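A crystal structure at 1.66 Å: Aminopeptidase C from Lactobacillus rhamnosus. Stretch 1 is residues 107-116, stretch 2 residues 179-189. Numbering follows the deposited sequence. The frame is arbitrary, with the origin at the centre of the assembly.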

# COMPACT_ATOMS: atom_id res chain seq x y z
N LYS A 107 -0.68 19.07 -36.41
CA LYS A 107 0.77 18.74 -36.52
C LYS A 107 1.09 17.63 -37.55
O LYS A 107 2.15 17.68 -38.11
CB LYS A 107 1.35 18.40 -35.15
CG LYS A 107 1.56 19.57 -34.24
CD LYS A 107 2.02 19.12 -32.82
CE LYS A 107 2.52 20.29 -32.06
NZ LYS A 107 2.48 19.97 -30.59
N SER A 108 0.20 16.65 -37.74
CA SER A 108 0.34 15.58 -38.73
C SER A 108 0.44 16.19 -40.16
O SER A 108 1.44 16.00 -40.87
CB SER A 108 -0.79 14.52 -38.57
OG SER A 108 -0.84 13.89 -37.24
N ASN A 109 -0.48 17.08 -40.48
CA ASN A 109 -0.47 17.87 -41.70
C ASN A 109 0.74 18.81 -41.83
O ASN A 109 1.37 18.86 -42.92
CB ASN A 109 -1.74 18.71 -41.77
CG ASN A 109 -1.92 19.38 -43.13
OD1 ASN A 109 -1.99 18.64 -44.13
ND2 ASN A 109 -2.00 20.66 -43.16
N TYR A 110 1.04 19.51 -40.75
CA TYR A 110 2.27 20.31 -40.68
C TYR A 110 3.52 19.54 -41.03
O TYR A 110 4.28 19.98 -41.89
CB TYR A 110 2.41 21.06 -39.33
CG TYR A 110 3.19 22.34 -39.41
CD1 TYR A 110 2.53 23.53 -39.56
CD2 TYR A 110 4.56 22.37 -39.31
CE1 TYR A 110 3.18 24.73 -39.63
CE2 TYR A 110 5.23 23.59 -39.39
CZ TYR A 110 4.54 24.75 -39.57
OH TYR A 110 5.13 25.99 -39.64
N PHE A 111 3.67 18.34 -40.45
CA PHE A 111 4.78 17.47 -40.73
C PHE A 111 4.82 17.07 -42.23
O PHE A 111 5.88 17.11 -42.85
CB PHE A 111 4.70 16.22 -39.83
CG PHE A 111 5.72 15.17 -40.17
CD1 PHE A 111 7.01 15.22 -39.67
CD2 PHE A 111 5.34 14.08 -40.93
CE1 PHE A 111 7.91 14.21 -40.01
CE2 PHE A 111 6.21 13.11 -41.30
CZ PHE A 111 7.53 13.15 -40.82
N TYR A 112 3.69 16.69 -42.79
CA TYR A 112 3.67 16.26 -44.19
C TYR A 112 4.11 17.44 -45.08
O TYR A 112 4.80 17.23 -46.09
CB TYR A 112 2.31 15.80 -44.60
CG TYR A 112 1.79 14.57 -43.92
CD1 TYR A 112 2.63 13.50 -43.58
CD2 TYR A 112 0.43 14.43 -43.62
CE1 TYR A 112 2.14 12.32 -43.00
CE2 TYR A 112 -0.08 13.26 -43.05
CZ TYR A 112 0.76 12.22 -42.68
OH TYR A 112 0.31 11.02 -42.10
N GLU A 113 3.67 18.63 -44.75
CA GLU A 113 4.00 19.80 -45.58
C GLU A 113 5.50 20.09 -45.44
O GLU A 113 6.17 20.49 -46.42
CB GLU A 113 3.12 21.01 -45.22
CG GLU A 113 1.68 20.86 -45.72
CD GLU A 113 1.62 20.82 -47.25
OE1 GLU A 113 2.43 21.60 -47.85
OE2 GLU A 113 0.83 20.03 -47.82
N ASN A 114 6.03 19.88 -44.25
CA ASN A 114 7.50 20.03 -44.05
C ASN A 114 8.32 19.01 -44.80
O ASN A 114 9.40 19.34 -45.36
CB ASN A 114 7.87 20.08 -42.56
CG ASN A 114 7.65 21.46 -41.97
OD1 ASN A 114 7.66 22.45 -42.68
ND2 ASN A 114 7.45 21.54 -40.64
N VAL A 115 7.83 17.77 -44.86
CA VAL A 115 8.45 16.74 -45.60
C VAL A 115 8.41 17.05 -47.12
O VAL A 115 9.43 16.81 -47.83
CB VAL A 115 7.73 15.37 -45.40
CG1 VAL A 115 8.25 14.35 -46.34
CG2 VAL A 115 8.00 14.86 -43.97
N LEU A 116 7.27 17.51 -47.60
CA LEU A 116 7.14 17.92 -49.01
C LEU A 116 8.17 19.06 -49.35
O LEU A 116 8.88 18.97 -50.34
CB LEU A 116 5.69 18.31 -49.33
CG LEU A 116 4.84 17.05 -49.42
CD1 LEU A 116 3.37 17.40 -49.53
CD2 LEU A 116 5.21 16.14 -50.58
N LYS A 179 3.69 6.16 -37.86
CA LYS A 179 2.80 6.43 -39.02
C LYS A 179 3.37 7.61 -39.89
O LYS A 179 3.47 7.51 -41.14
CB LYS A 179 1.37 6.75 -38.54
CG LYS A 179 0.39 7.12 -39.64
CD LYS A 179 0.21 6.07 -40.70
CE LYS A 179 -1.08 6.22 -41.51
NZ LYS A 179 -1.23 7.54 -42.04
N LEU A 180 3.73 8.71 -39.25
CA LEU A 180 4.21 9.87 -39.94
C LEU A 180 5.50 9.60 -40.65
O LEU A 180 5.66 9.97 -41.84
CB LEU A 180 4.36 11.07 -39.05
CG LEU A 180 3.12 11.59 -38.37
CD1 LEU A 180 3.48 12.66 -37.36
CD2 LEU A 180 2.08 12.09 -39.42
N ARG A 181 6.38 8.85 -39.99
CA ARG A 181 7.65 8.46 -40.67
C ARG A 181 7.46 7.56 -41.90
O ARG A 181 8.11 7.73 -42.95
CB ARG A 181 8.60 7.82 -39.62
CG ARG A 181 9.21 8.78 -38.66
CD ARG A 181 10.06 8.02 -37.65
NE ARG A 181 10.62 8.94 -36.66
CZ ARG A 181 10.53 8.85 -35.34
NH1 ARG A 181 9.86 7.87 -34.72
NH2 ARG A 181 11.22 9.74 -34.64
N LYS A 182 6.57 6.61 -41.82
CA LYS A 182 6.24 5.72 -42.89
C LYS A 182 5.68 6.54 -44.04
O LYS A 182 6.01 6.30 -45.19
CB LYS A 182 5.18 4.73 -42.46
CG LYS A 182 4.70 3.87 -43.60
CD LYS A 182 3.68 2.86 -43.16
CE LYS A 182 3.41 1.88 -44.32
NZ LYS A 182 2.44 2.51 -45.17
N ASP A 183 4.78 7.43 -43.70
CA ASP A 183 4.21 8.34 -44.73
C ASP A 183 5.26 9.30 -45.34
O ASP A 183 5.17 9.67 -46.54
CB ASP A 183 3.05 9.12 -44.13
CG ASP A 183 1.82 8.30 -43.89
OD1 ASP A 183 1.67 7.18 -44.47
OD2 ASP A 183 0.96 8.81 -43.12
N ALA A 184 6.26 9.73 -44.57
CA ALA A 184 7.35 10.55 -45.09
C ALA A 184 8.10 9.80 -46.17
O ALA A 184 8.48 10.35 -47.19
CB ALA A 184 8.33 10.95 -43.98
N VAL A 185 8.29 8.50 -45.99
CA VAL A 185 8.90 7.69 -47.04
C VAL A 185 8.15 7.80 -48.38
O VAL A 185 8.73 8.03 -49.45
CB VAL A 185 8.96 6.19 -46.69
CG1 VAL A 185 9.68 5.45 -47.79
CG2 VAL A 185 9.71 5.91 -45.37
N THR A 186 6.83 7.65 -48.28
CA THR A 186 5.95 7.62 -49.43
C THR A 186 5.95 9.01 -50.08
O THR A 186 6.05 9.13 -51.31
CB THR A 186 4.51 7.28 -48.98
OG1 THR A 186 4.49 6.00 -48.33
CG2 THR A 186 3.58 7.26 -50.11
N LEU A 187 5.89 10.04 -49.27
CA LEU A 187 5.86 11.44 -49.77
C LEU A 187 7.16 11.83 -50.51
O LEU A 187 7.13 12.42 -51.66
CB LEU A 187 5.54 12.46 -48.69
CG LEU A 187 4.12 12.48 -48.08
CD1 LEU A 187 4.10 13.47 -46.90
CD2 LEU A 187 3.07 12.87 -49.09
N ARG A 188 8.32 11.48 -49.92
CA ARG A 188 9.60 11.71 -50.63
C ARG A 188 9.69 10.95 -51.95
O ARG A 188 10.24 11.48 -52.97
CB ARG A 188 10.84 11.46 -49.71
CG ARG A 188 10.97 12.48 -48.56
CD ARG A 188 12.19 12.26 -47.62
NE ARG A 188 13.48 12.21 -48.35
CZ ARG A 188 14.27 13.24 -48.57
NH1 ARG A 188 13.97 14.42 -48.10
NH2 ARG A 188 15.42 13.08 -49.26
N LYS A 189 9.19 9.73 -51.94
CA LYS A 189 9.16 8.91 -53.12
C LYS A 189 8.30 9.55 -54.25
O LYS A 189 8.74 9.67 -55.38
CB LYS A 189 8.61 7.53 -52.82
CG LYS A 189 9.06 6.63 -53.92
CD LYS A 189 8.30 5.37 -54.13
CE LYS A 189 9.19 4.53 -55.09
NZ LYS A 189 8.35 4.02 -56.21
O HOH W 1 11.63 15.55 -46.70

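Helices pack by fitting the side chains of one into the hollows between side chains of the other, and the two helical segments of this aminopeptidase illustrate the rule well. They run in broadly the same direction, with axes inclined at 36° and 9.6 Å apart at closest approach, and together bury 519 Å² of surface. The clearest knob is Y112. Its CA-to-CB bond points sideways, yet the m rotamer brings the ring into a hole bounded by K179, L180, D183 and L187, residues spaced so that they lie along one side of the helix. Apolar contacts line the ring, with Y112 CD1 3.6 Å from L187 CD1 and Y112 CZ 3.5 Å from L180 CD2, while at its tip Y112 OH lies 2.5 Å from D183 OD2. That same carboxylate oxygen, D183 OD2, accepts a salt-bridged hydrogen bond from K179 NZ at 2.8 Å.

F111, the residue before Y112, lays its edge near the L180 backbone, F111 CE2 3.2 Å from L180 O. The small side chain of A184 leaves room for two neighbours: its CB is 3.9 Å from both F111 CZ and V115 CG2. V115 and L116 both meet L187, with V115 CG1 4.1 Å and L116 CD2 4.2 Å from L187 CB. A water bridges V115 O and R188 NH1.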